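Long-range contacts in acinetobacter secreted protease CpaA (Acinetobacter nosocomialis M2, PDB 6O38), which is probably a zinc-dependent metallopeptidase, secreted through the type II secretion pathway with the help of its chaperone CpaB: residues A42-K47 with F84-N89; I424-P429 with R441-V446; E435-G440 with I483-I488; S516-P521 with V547-E552; Y535-L540 with K554-S559. All blocks are in the same frame, centred on the assembly; numbering follows the deposited sequence.

Interaction 1: residues A42-K47 with F84-N89; sequences ANNSDK and FNSSQN
F84 faces A42 directly: the methyl carbon A42 CB lies 3.7 Å from the centroid of the F84 ring and only 7° off its normal, a CH-pi contact over the centre of one face. The first torsion sets F84 CG anti to the backbone N (chi1 -162°), 3.8 Å from A42 CB. The backbone of the same residue is held as well, F84 N donating to D46 O at 3.0 Å. Two carbonyls of the loop adjoin the ring, N44 O near its plane at the edge and N43 O obliquely by CD2. The N85 side chain leaves the backbone away from 42-47, its OD1 accepting from Q88 N in an Asx motif that bends the chain after the strand. At S86 the backbone N bonds to N44 OD1 at 3.0 Å, almost straight at 177°, while S86 OG rests 3.4 Å from N44 CA. The loop 42-47 has a tie of its own, N43 N reaching D46 OD2 from above the carboxylate plane. Within this StcE-type beta-sandwich domain, the loop leads into strand 47-52, whose first residue K47 bonds through its backbone to S21 and L23; W91 of strand 90-98 meets F84 edge-to-face and also touches A42 and D46.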
# COMPACT_ATOMS: atom_id res chain seq x y z
N ALA A 42 33.00 -4.20 -10.23
CA ALA A 42 33.98 -4.16 -9.15
C ALA A 42 34.79 -5.44 -9.17
O ALA A 42 34.41 -6.44 -9.79
CB ALA A 42 33.30 -3.98 -7.79
N ASN A 43 35.93 -5.40 -8.48
CA ASN A 43 36.76 -6.58 -8.28
C ASN A 43 36.39 -7.26 -6.96
O ASN A 43 35.55 -6.77 -6.20
CB ASN A 43 38.24 -6.20 -8.33
CG ASN A 43 38.74 -5.99 -9.75
OD1 ASN A 43 38.42 -4.99 -10.39
ND2 ASN A 43 39.52 -6.94 -10.25
N ASN A 44 37.03 -8.40 -6.69
CA ASN A 44 36.56 -9.28 -5.62
C ASN A 44 36.63 -8.61 -4.26
O ASN A 44 35.60 -8.38 -3.62
CB ASN A 44 37.38 -10.58 -5.63
CG ASN A 44 36.75 -11.66 -4.77
OD1 ASN A 44 35.53 -11.70 -4.60
ND2 ASN A 44 37.58 -12.55 -4.24
N SER A 45 37.83 -8.27 -3.79
CA SER A 45 38.03 -7.80 -2.43
C SER A 45 38.07 -6.27 -2.33
O SER A 45 38.77 -5.73 -1.47
CB SER A 45 39.30 -8.40 -1.84
OG SER A 45 39.15 -9.80 -1.64
N ASP A 46 37.34 -5.58 -3.20
CA ASP A 46 37.27 -4.13 -3.11
C ASP A 46 36.51 -3.70 -1.86
O ASP A 46 35.49 -4.30 -1.50
CB ASP A 46 36.60 -3.55 -4.36
CG ASP A 46 37.45 -3.71 -5.60
OD1 ASP A 46 38.57 -4.25 -5.49
OD2 ASP A 46 37.01 -3.28 -6.69
N LYS A 47 37.01 -2.67 -1.19
CA LYS A 47 36.44 -2.17 0.05
C LYS A 47 35.96 -0.74 -0.15
O LYS A 47 36.69 0.10 -0.68
CB LYS A 47 37.45 -2.23 1.19
CG LYS A 47 36.95 -1.63 2.50
CD LYS A 47 38.02 -1.66 3.58
CE LYS A 47 38.39 -3.08 3.95
NZ LYS A 47 39.39 -3.12 5.06
N PHE A 84 33.13 -6.16 -1.55
CA PHE A 84 32.51 -6.83 -2.69
C PHE A 84 32.76 -8.33 -2.63
O PHE A 84 33.57 -8.84 -1.84
CB PHE A 84 33.04 -6.24 -4.00
CG PHE A 84 32.17 -6.54 -5.19
CD1 PHE A 84 30.95 -5.91 -5.35
CD2 PHE A 84 32.59 -7.43 -6.16
CE1 PHE A 84 30.15 -6.18 -6.45
CE2 PHE A 84 31.80 -7.71 -7.26
CZ PHE A 84 30.58 -7.08 -7.40
N ASN A 85 32.06 -9.06 -3.49
CA ASN A 85 32.19 -10.52 -3.56
C ASN A 85 31.82 -10.96 -4.97
O ASN A 85 30.65 -10.87 -5.36
CB ASN A 85 31.30 -11.20 -2.52
CG ASN A 85 31.47 -12.70 -2.50
OD1 ASN A 85 30.87 -13.42 -3.29
ND2 ASN A 85 32.30 -13.19 -1.58
N SER A 86 32.81 -11.43 -5.73
CA SER A 86 32.55 -11.85 -7.10
C SER A 86 31.72 -13.13 -7.15
O SER A 86 30.95 -13.33 -8.09
CB SER A 86 33.86 -12.05 -7.85
OG SER A 86 34.60 -10.84 -7.91
N SER A 87 31.87 -14.01 -6.15
CA SER A 87 31.11 -15.25 -6.14
C SER A 87 29.61 -15.00 -5.98
O SER A 87 28.80 -15.79 -6.46
CB SER A 87 31.61 -16.16 -5.02
OG SER A 87 32.99 -16.44 -5.17
N GLN A 88 29.24 -13.91 -5.31
CA GLN A 88 27.84 -13.54 -5.13
C GLN A 88 27.44 -12.30 -5.91
O GLN A 88 26.24 -11.99 -5.97
CB GLN A 88 27.54 -13.34 -3.64
CG GLN A 88 27.76 -14.58 -2.79
CD GLN A 88 27.74 -14.28 -1.30
OE1 GLN A 88 28.17 -13.22 -0.86
NE2 GLN A 88 27.22 -15.22 -0.52
N ASN A 89 28.40 -11.58 -6.49
CA ASN A 89 28.14 -10.37 -7.28
C ASN A 89 27.38 -9.33 -6.47
O ASN A 89 26.49 -8.64 -6.97
CB ASN A 89 27.38 -10.71 -8.57
CG ASN A 89 27.55 -9.65 -9.65
OD1 ASN A 89 28.52 -8.88 -9.63
ND2 ASN A 89 26.62 -9.61 -10.59

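Interaction 2: residues I424-P429 with R441-V446; sequences ITYKIP and RDDTTV. With SO4 (sulfate ion), chain N.
Y426 and D443 meet tip to tip, and their hydrogen bond is the polar centre of the contact: Y426 OH donates at 2.9 Å to D443 OD2, which accepts with its syn lone pair, on the side of OD1. Ring and carboxylate planes stand 85° apart. The second oxygen has separate work, since D443 OD1 accepts from T445 N at 2.8 Å, so the two bonds together fix the rotation of the carboxylate. Apolar contacts on the ring come from the helix. T445 CG2 lies 3.8 Å from the centroid of the Y426 ring, over one face but offset toward the rim, a CH-pi contact. The V446 side chain crosses the tyrosine at about a right angle, its CG1 3.8 Å from Y426 CD2. P429 CD lies against the carboxylate oxygen D443 OD2. Away from the contact, R441 NH1 donates to O2 of a sulfate ion, probably from the crystallisation liquor, and to N481 OD1, while K427 NZ forms a salt bridge with E464. The T445 N bond to D443 OD1 marks D443 as the N-cap of helix 444-452, and the tyrosine thereby ties that capped helix start to the chain leaving strand 416-425 in the reprolysin-like (M12B) peptidase domain.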
# COMPACT_ATOMS: atom_id res chain seq x y z
N ILE A 424 -19.12 19.27 -14.14
CA ILE A 424 -19.44 20.62 -14.60
C ILE A 424 -18.31 21.55 -14.21
O ILE A 424 -17.64 21.37 -13.19
CB ILE A 424 -20.78 21.13 -14.02
CG1 ILE A 424 -20.71 21.28 -12.50
CG2 ILE A 424 -21.92 20.21 -14.42
CD1 ILE A 424 -21.93 21.93 -11.89
N THR A 425 -18.07 22.55 -15.06
CA THR A 425 -17.11 23.60 -14.80
C THR A 425 -17.86 24.83 -14.31
O THR A 425 -18.69 25.38 -15.04
CB THR A 425 -16.29 23.93 -16.05
OG1 THR A 425 -15.34 22.89 -16.29
CG2 THR A 425 -15.57 25.26 -15.88
N TYR A 426 -17.57 25.25 -13.08
CA TYR A 426 -18.33 26.33 -12.47
C TYR A 426 -17.58 26.85 -11.25
O TYR A 426 -16.95 26.08 -10.52
CB TYR A 426 -19.73 25.86 -12.06
CG TYR A 426 -20.56 26.93 -11.39
CD1 TYR A 426 -21.15 27.94 -12.13
CD2 TYR A 426 -20.74 26.92 -10.02
CE1 TYR A 426 -21.90 28.92 -11.52
CE2 TYR A 426 -21.49 27.90 -9.40
CZ TYR A 426 -22.07 28.90 -10.15
OH TYR A 426 -22.82 29.87 -9.53
N LYS A 427 -17.66 28.16 -11.03
CA LYS A 427 -17.06 28.82 -9.88
C LYS A 427 -18.16 29.15 -8.87
O LYS A 427 -19.05 29.95 -9.16
CB LYS A 427 -16.32 30.09 -10.30
CG LYS A 427 -16.02 31.06 -9.17
CD LYS A 427 -14.69 30.75 -8.50
CE LYS A 427 -14.34 31.81 -7.46
NZ LYS A 427 -15.05 31.58 -6.17
N ILE A 428 -18.09 28.52 -7.70
CA ILE A 428 -19.03 28.85 -6.63
C ILE A 428 -18.71 30.24 -6.09
O ILE A 428 -17.54 30.51 -5.75
CB ILE A 428 -18.97 27.79 -5.52
CG1 ILE A 428 -19.27 26.40 -6.08
CG2 ILE A 428 -19.94 28.14 -4.40
CD1 ILE A 428 -19.33 25.32 -5.03
N PRO A 429 -19.68 31.15 -6.00
CA PRO A 429 -19.37 32.50 -5.53
C PRO A 429 -19.00 32.52 -4.05
O PRO A 429 -19.86 32.40 -3.18
CB PRO A 429 -20.67 33.28 -5.78
CG PRO A 429 -21.45 32.44 -6.76
CD PRO A 429 -21.07 31.03 -6.46
N ARG A 441 -24.49 24.73 -1.18
CA ARG A 441 -25.69 23.95 -0.89
C ARG A 441 -26.93 24.59 -1.49
O ARG A 441 -27.92 23.90 -1.77
CB ARG A 441 -25.85 23.79 0.62
CG ARG A 441 -24.62 23.25 1.32
CD ARG A 441 -24.78 23.32 2.83
NE ARG A 441 -25.04 24.68 3.28
CZ ARG A 441 -25.14 25.04 4.56
NH1 ARG A 441 -25.00 24.13 5.51
NH2 ARG A 441 -25.37 26.30 4.88
N ASP A 442 -26.90 25.91 -1.71
CA ASP A 442 -28.03 26.65 -2.24
C ASP A 442 -27.80 27.15 -3.66
O ASP A 442 -28.74 27.64 -4.28
CB ASP A 442 -28.36 27.85 -1.34
CG ASP A 442 -28.47 27.46 0.12
OD1 ASP A 442 -29.35 26.65 0.46
OD2 ASP A 442 -27.66 27.97 0.93
N ASP A 443 -26.57 27.05 -4.17
CA ASP A 443 -26.24 27.53 -5.50
C ASP A 443 -27.14 26.89 -6.54
O ASP A 443 -27.23 25.67 -6.64
CB ASP A 443 -24.77 27.23 -5.79
CG ASP A 443 -24.27 27.88 -7.07
OD1 ASP A 443 -24.94 27.79 -8.12
OD2 ASP A 443 -23.20 28.51 -7.02
N THR A 444 -27.81 27.74 -7.33
CA THR A 444 -28.82 27.25 -8.26
C THR A 444 -28.19 26.43 -9.38
O THR A 444 -28.77 25.44 -9.83
CB THR A 444 -29.61 28.43 -8.83
OG1 THR A 444 -30.04 29.28 -7.76
CG2 THR A 444 -30.83 27.94 -9.59
N THR A 445 -27.00 26.83 -9.83
CA THR A 445 -26.35 26.14 -10.94
C THR A 445 -25.98 24.71 -10.56
O THR A 445 -26.25 23.76 -11.31
CB THR A 445 -25.11 26.91 -11.39
OG1 THR A 445 -25.51 28.12 -12.05
CG2 THR A 445 -24.28 26.08 -12.36
N VAL A 446 -25.36 24.53 -9.39
CA VAL A 446 -24.92 23.20 -9.00
C VAL A 446 -26.09 22.34 -8.49
O VAL A 446 -26.07 21.12 -8.66
CB VAL A 446 -23.79 23.29 -7.96
CG1 VAL A 446 -23.01 24.59 -8.13
CG2 VAL A 446 -24.31 23.15 -6.53
S SO4 N . -25.26 26.61 8.53
O1 SO4 N . -26.42 27.49 8.68
O2 SO4 N . -25.69 25.32 8.01
O3 SO4 N . -24.31 27.22 7.59
O4 SO4 N . -24.62 26.43 9.82

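Interaction 3: residues E435-G440 with I483-I488; sequences EAISTG and IGANDI
I437 and I483 lie side by side and point opposite ways, the helix residue reaching to the strand and the strand residue reaching back beside the helix. In I437, CG1 is anti to the backbone N (chi1 -152°), and CD1 beyond it makes most of the contacts: it lies 3.6 Å from I483 CG1, equally close to G484 CA, and 3.8 Å from A485 CB. The returning side chain is I483, with CG2 3.6 Å from I437 O and CD1 at its far end 3.9 Å from G440 C; glycine at 440 brings no side chain between them. The segment axes pass 8.4 Å apart at 156°, so helix 435-439 runs nearly antiparallel to strand 483-487, laid over one side of it. This strand pairs in parallel with 457-462 and antiparallel with 471-473, and it precedes helix 496-504, which carries the zinc ligands H498 and H502. H508 completes the site, a spacing of ligands consistent with the zinc motif of metzincin peptidases. G484 is about 11 Å from the zinc ion. The two segments meet through van der Waals contact, and I437 O accepts from W474 NE1. On I437 there is also packing by L173 of the chaperone CpaB.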
# COMPACT_ATOMS: atom_id res chain seq x y z
N GLU A 435 -16.30 29.35 2.81
CA GLU A 435 -17.54 29.96 2.35
C GLU A 435 -18.19 29.16 1.23
O GLU A 435 -19.42 29.10 1.14
CB GLU A 435 -17.26 31.40 1.91
CG GLU A 435 -18.48 32.30 1.88
CD GLU A 435 -18.11 33.76 1.64
OE1 GLU A 435 -16.97 34.01 1.19
OE2 GLU A 435 -18.95 34.65 1.91
N ALA A 436 -17.38 28.53 0.36
CA ALA A 436 -17.93 27.81 -0.78
C ALA A 436 -18.74 26.60 -0.35
O ALA A 436 -19.74 26.26 -0.99
CB ALA A 436 -16.81 27.40 -1.74
N ILE A 437 -18.31 25.92 0.72
CA ILE A 437 -19.03 24.73 1.16
C ILE A 437 -20.41 25.10 1.69
O ILE A 437 -21.33 24.27 1.68
CB ILE A 437 -18.20 23.97 2.21
CG1 ILE A 437 -18.54 22.48 2.19
CG2 ILE A 437 -18.40 24.55 3.61
CD1 ILE A 437 -18.14 21.80 0.90
N SER A 438 -20.58 26.34 2.16
CA SER A 438 -21.88 26.79 2.65
C SER A 438 -22.81 27.16 1.49
O SER A 438 -23.88 26.58 1.33
CB SER A 438 -21.70 27.97 3.60
OG SER A 438 -21.47 27.52 4.93
N THR A 439 -22.40 28.14 0.68
CA THR A 439 -23.25 28.64 -0.39
C THR A 439 -23.46 27.61 -1.50
O THR A 439 -24.44 27.71 -2.23
CB THR A 439 -22.67 29.92 -0.98
OG1 THR A 439 -21.52 29.61 -1.78
CG2 THR A 439 -22.25 30.87 0.13
N GLY A 440 -22.55 26.64 -1.64
CA GLY A 440 -22.73 25.59 -2.63
C GLY A 440 -23.96 24.75 -2.41
O GLY A 440 -24.44 24.11 -3.35
N ILE A 483 -22.09 17.82 0.72
CA ILE A 483 -21.17 18.53 -0.15
C ILE A 483 -19.78 18.50 0.48
O ILE A 483 -19.64 18.59 1.70
CB ILE A 483 -21.64 19.98 -0.42
CG1 ILE A 483 -20.71 20.69 -1.39
CG2 ILE A 483 -21.77 20.76 0.88
CD1 ILE A 483 -21.21 22.05 -1.84
N GLY A 484 -18.76 18.36 -0.37
CA GLY A 484 -17.39 18.38 0.09
C GLY A 484 -16.52 19.14 -0.89
O GLY A 484 -16.87 19.30 -2.06
N ALA A 485 -15.38 19.61 -0.40
CA ALA A 485 -14.51 20.44 -1.23
C ALA A 485 -13.07 20.34 -0.77
O ALA A 485 -12.79 20.15 0.42
CB ALA A 485 -14.96 21.90 -1.22
N ASN A 486 -12.15 20.46 -1.73
CA ASN A 486 -10.74 20.67 -1.45
C ASN A 486 -10.17 21.58 -2.53
O ASN A 486 -10.77 21.77 -3.59
CB ASN A 486 -9.95 19.35 -1.39
CG ASN A 486 -9.90 18.63 -2.73
OD1 ASN A 486 -10.66 17.70 -2.96
ND2 ASN A 486 -8.98 19.04 -3.59
N ASP A 487 -9.00 22.14 -2.26
CA ASP A 487 -8.33 23.01 -3.21
C ASP A 487 -7.21 22.25 -3.92
O ASP A 487 -7.06 21.04 -3.77
CB ASP A 487 -7.82 24.28 -2.51
CG ASP A 487 -6.59 24.04 -1.66
OD1 ASP A 487 -6.21 22.87 -1.44
OD2 ASP A 487 -5.99 25.03 -1.20
N ILE A 488 -6.41 22.97 -4.70
CA ILE A 488 -5.23 22.40 -5.34
C ILE A 488 -3.94 22.96 -4.77
O ILE A 488 -2.88 22.35 -4.97
CB ILE A 488 -5.27 22.59 -6.87
CG1 ILE A 488 -5.24 24.07 -7.23
CG2 ILE A 488 -6.51 21.93 -7.45
CD1 ILE A 488 -5.13 24.33 -8.71

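Interaction 4: residues S516-P521 with V547-E552; sequences SGFAHP and VRLGEE
F518 lays one ring face against the backbone of L549 and G550, where L549 is the centre of an inverse gamma turn; both segments belong to the long loop region between helix 496-504 and helix 557-569. Starting at the root of the side chain, F518 CB is 4.2 Å from L549 O. The first torsion puts CG anti to the backbone N (chi1 180°), and F518 CG comes 3.9 Å from L549 C. The two sides of the ring then part company. G550 N stands over the ring face, 3.7 Å from F518 CD1, whereas F518 CD2 meets the L549 methyl CD2 at 3.9 Å. L549 CA stands over the same face, 18° off the ring normal, a CH-pi contact. R548 O lies over this face too, with F518 CE1 and CE2 3.7 and 3.6 Å from it, while V547 CG1 approaches CZ at the ring edge, 4.0 Å away. G550 has a backbone conformation in which a CB would be jammed against the preceding carbonyl oxygen. V547 serves a second ring: H520 reaches toward it tip to tip, its ND1 meanwhile bonded to L522 N. V547 CG1 sits 4.0 Å from the H520 ring centroid, over one face, and P521 CD lies over the opposite face.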
# COMPACT_ATOMS: atom_id res chain seq x y z
N SER A 516 -14.46 7.36 14.15
CA SER A 516 -13.31 8.24 14.16
C SER A 516 -12.10 7.50 13.61
O SER A 516 -12.10 6.27 13.51
CB SER A 516 -13.01 8.78 15.57
OG SER A 516 -12.80 7.72 16.48
N GLY A 517 -11.07 8.26 13.26
CA GLY A 517 -9.89 7.68 12.66
C GLY A 517 -8.98 7.00 13.66
O GLY A 517 -9.08 7.19 14.88
N PHE A 518 -8.07 6.19 13.13
CA PHE A 518 -7.07 5.47 13.91
C PHE A 518 -5.70 6.03 13.57
O PHE A 518 -5.20 5.82 12.46
CB PHE A 518 -7.14 3.97 13.63
CG PHE A 518 -6.14 3.15 14.40
CD1 PHE A 518 -6.36 2.84 15.73
CD2 PHE A 518 -4.99 2.69 13.79
CE1 PHE A 518 -5.44 2.09 16.44
CE2 PHE A 518 -4.07 1.94 14.49
CZ PHE A 518 -4.30 1.64 15.81
N ALA A 519 -5.09 6.73 14.52
CA ALA A 519 -3.76 7.30 14.34
C ALA A 519 -2.72 6.37 14.96
O ALA A 519 -2.90 5.90 16.09
CB ALA A 519 -3.67 8.69 14.97
N HIS A 520 -1.64 6.11 14.23
CA HIS A 520 -0.61 5.19 14.69
C HIS A 520 0.68 5.47 13.94
O HIS A 520 0.62 5.76 12.74
CB HIS A 520 -1.04 3.73 14.48
CG HIS A 520 -0.20 2.74 15.23
ND1 HIS A 520 0.98 2.24 14.73
CD2 HIS A 520 -0.37 2.16 16.44
CE1 HIS A 520 1.50 1.39 15.59
NE2 HIS A 520 0.70 1.32 16.64
N PRO A 521 1.84 5.40 14.60
CA PRO A 521 3.10 5.69 13.90
C PRO A 521 3.40 4.74 12.76
O PRO A 521 4.17 5.10 11.86
CB PRO A 521 4.15 5.58 15.01
CG PRO A 521 3.39 5.82 16.28
CD PRO A 521 2.04 5.21 16.05
N VAL A 547 -0.78 -4.33 13.11
CA VAL A 547 -1.50 -3.53 14.10
C VAL A 547 -2.97 -3.48 13.74
O VAL A 547 -3.34 -3.19 12.59
CB VAL A 547 -0.90 -2.12 14.19
CG1 VAL A 547 -1.70 -1.26 15.15
CG2 VAL A 547 0.56 -2.19 14.61
N ARG A 548 -3.83 -3.78 14.71
CA ARG A 548 -5.27 -3.69 14.50
C ARG A 548 -5.68 -2.23 14.31
O ARG A 548 -5.33 -1.36 15.12
CB ARG A 548 -6.01 -4.32 15.68
CG ARG A 548 -7.50 -4.03 15.69
CD ARG A 548 -8.26 -5.16 16.37
NE ARG A 548 -7.68 -5.56 17.64
CZ ARG A 548 -7.72 -6.80 18.11
NH1 ARG A 548 -8.32 -7.76 17.42
NH2 ARG A 548 -7.16 -7.08 19.28
N LEU A 549 -6.42 -1.97 13.24
CA LEU A 549 -6.76 -0.60 12.84
C LEU A 549 -8.08 -0.14 13.46
O LEU A 549 -8.99 0.32 12.77
CB LEU A 549 -6.83 -0.52 11.32
CG LEU A 549 -5.54 -0.86 10.57
CD1 LEU A 549 -5.74 -0.74 9.07
CD2 LEU A 549 -4.40 0.03 11.04
N GLY A 550 -8.18 -0.23 14.78
CA GLY A 550 -9.39 0.17 15.46
C GLY A 550 -9.52 -0.54 16.80
O GLY A 550 -8.58 -1.19 17.28
N GLU A 551 -10.70 -0.39 17.39
CA GLU A 551 -10.98 -0.95 18.71
C GLU A 551 -12.48 -1.13 18.85
O GLU A 551 -13.25 -0.21 18.53
CB GLU A 551 -10.43 -0.03 19.81
CG GLU A 551 -10.57 -0.58 21.22
CD GLU A 551 -9.76 0.21 22.23
OE1 GLU A 551 -9.18 1.25 21.85
OE2 GLU A 551 -9.71 -0.21 23.41
N GLU A 552 -12.90 -2.30 19.32
CA GLU A 552 -14.33 -2.61 19.43
C GLU A 552 -15.04 -1.62 20.35
O GLU A 552 -14.74 -1.53 21.54
CB GLU A 552 -14.53 -4.03 19.94
CG GLU A 552 -14.08 -5.14 18.99
CD GLU A 552 -12.59 -5.40 19.01
OE1 GLU A 552 -11.86 -4.64 19.68
OE2 GLU A 552 -12.15 -6.38 18.36

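Interaction 5: residues Y535-L540 with K554-S559; sequences YSSPYL and KIDAVS
S536 meets the start of a helix with both its backbone and its side chain, so that the N-H of A557 is shared between two oxygens of one residue. A557 N donates to S536 OG at 3.0 Å and, more weakly at an angle of 126°, to S536 O. The same carbonyl takes the next amide in a better bond: V558 N reaches S536 O at 3.0 Å, with a donor angle of 153°. OG can do this because it stands between the backbone N and the carbonyl carbon (chi1 70°); it also bonds to S516 O. Beside this, P538 crosses D556 at about a right angle, P538 CD lying 3.4 Å from D556 CG at the opening of the type I turn S537-L540. V558 CG2 packs against S537 CB at 3.7 Å and Y535 CB at 4.0 Å. D556 is the N-cap of helix 557-569, and its OD1 accepts from S559 N at 3.3 Å, from above the carboxylate plane. The first three amides of the helix, which have no carbonyl of a preceding turn to donate to, are met by S536 and D556, and the partial positive charge expected at this buried helix start probably strengthens the pull on both acceptors.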
# COMPACT_ATOMS: atom_id res chain seq x y z
N TYR A 535 -10.28 2.68 6.02
CA TYR A 535 -11.04 3.30 7.09
C TYR A 535 -10.91 2.44 8.33
O TYR A 535 -10.72 1.22 8.25
CB TYR A 535 -12.51 3.46 6.71
CG TYR A 535 -12.77 4.44 5.59
CD1 TYR A 535 -12.76 5.81 5.82
CD2 TYR A 535 -13.03 4.01 4.29
CE1 TYR A 535 -13.00 6.72 4.81
CE2 TYR A 535 -13.27 4.91 3.27
CZ TYR A 535 -13.25 6.26 3.53
OH TYR A 535 -13.49 7.16 2.52
N SER A 536 -11.00 3.07 9.50
CA SER A 536 -10.69 2.37 10.74
C SER A 536 -11.76 1.33 11.05
O SER A 536 -12.95 1.54 10.82
CB SER A 536 -10.56 3.35 11.90
OG SER A 536 -11.81 3.92 12.24
N SER A 537 -11.31 0.19 11.58
CA SER A 537 -12.18 -0.92 11.95
C SER A 537 -11.41 -1.93 12.80
O SER A 537 -10.26 -2.25 12.49
CB SER A 537 -12.75 -1.61 10.71
OG SER A 537 -13.44 -2.80 11.06
N PRO A 538 -12.01 -2.45 13.88
CA PRO A 538 -11.33 -3.47 14.69
C PRO A 538 -11.22 -4.82 14.00
O PRO A 538 -10.71 -5.77 14.61
CB PRO A 538 -12.21 -3.56 15.94
CG PRO A 538 -13.56 -3.14 15.48
CD PRO A 538 -13.33 -2.10 14.42
N TYR A 539 -11.70 -4.95 12.77
CA TYR A 539 -11.58 -6.19 12.01
C TYR A 539 -10.59 -6.06 10.86
O TYR A 539 -10.48 -6.97 10.03
CB TYR A 539 -12.96 -6.62 11.49
CG TYR A 539 -14.02 -6.58 12.57
CD1 TYR A 539 -13.95 -7.42 13.67
CD2 TYR A 539 -15.08 -5.69 12.49
CE1 TYR A 539 -14.91 -7.38 14.66
CE2 TYR A 539 -16.05 -5.64 13.48
CZ TYR A 539 -15.96 -6.49 14.56
OH TYR A 539 -16.92 -6.45 15.54
N LEU A 540 -9.86 -4.94 10.80
CA LEU A 540 -8.82 -4.71 9.82
C LEU A 540 -7.48 -4.62 10.52
O LEU A 540 -7.39 -4.17 11.67
CB LEU A 540 -9.09 -3.42 9.03
CG LEU A 540 -10.40 -3.36 8.25
CD1 LEU A 540 -10.58 -1.97 7.68
CD2 LEU A 540 -10.42 -4.40 7.14
N LYS A 554 -15.01 1.71 20.35
CA LYS A 554 -14.44 3.04 20.51
C LYS A 554 -13.96 3.67 19.21
O LYS A 554 -14.23 4.85 18.97
CB LYS A 554 -13.30 3.01 21.54
CG LYS A 554 -13.81 2.78 22.96
CD LYS A 554 -12.79 3.14 24.02
CE LYS A 554 -13.42 3.10 25.40
NZ LYS A 554 -12.42 3.19 26.50
N ILE A 555 -13.25 2.92 18.36
CA ILE A 555 -12.73 3.44 17.10
C ILE A 555 -13.16 2.46 16.01
O ILE A 555 -12.50 1.44 15.79
CB ILE A 555 -11.21 3.62 17.12
CG1 ILE A 555 -10.79 4.53 18.27
CG2 ILE A 555 -10.72 4.18 15.79
CD1 ILE A 555 -9.29 4.61 18.48
N ASP A 556 -14.27 2.77 15.33
CA ASP A 556 -14.79 1.91 14.27
C ASP A 556 -15.49 2.81 13.25
O ASP A 556 -16.67 3.12 13.38
CB ASP A 556 -15.74 0.86 14.84
CG ASP A 556 -16.08 -0.23 13.84
OD1 ASP A 556 -15.66 -0.13 12.67
OD2 ASP A 556 -16.75 -1.20 14.24
N ALA A 557 -14.73 3.21 12.22
CA ALA A 557 -15.30 4.06 11.18
C ALA A 557 -16.21 3.27 10.25
O ALA A 557 -17.23 3.78 9.79
CB ALA A 557 -14.19 4.75 10.39
N VAL A 558 -15.83 2.02 9.95
CA VAL A 558 -16.59 1.22 8.98
C VAL A 558 -18.00 0.96 9.49
O VAL A 558 -18.96 0.92 8.71
CB VAL A 558 -15.84 -0.09 8.68
CG1 VAL A 558 -16.66 -0.98 7.75
CG2 VAL A 558 -14.48 0.21 8.06
N SER A 559 -18.16 0.79 10.80
CA SER A 559 -19.49 0.53 11.36
C SER A 559 -20.41 1.74 11.19
O SER A 559 -21.62 1.56 11.00
CB SER A 559 -19.38 0.15 12.83
OG SER A 559 -18.99 1.26 13.62

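Overall arrangement
Interaction 1 stands apart, its centre 60 Å or more from those of interactions 2 and 3, in an N-terminal beta-sandwich domain, whereas interactions 2 and 3 share the reprolysin-like domain. These two touch, their centres 10 Å apart, and both involve the chain around helix 433-439, which links them. Interactions 4 and 5 are closer still, at 7 Å between centres, and are interlaced along the chain; L549 O and S537 N probably bond. Burial and chemistry do not run together: interactions 3 and 5 are both buried, but the first rests on apolar side chains and the second is rich in amide bonds. Interactions 1, 2 and 4, partly buried, each set an aromatic ring against aliphatic groups, with polar bonds added in 1 and 2.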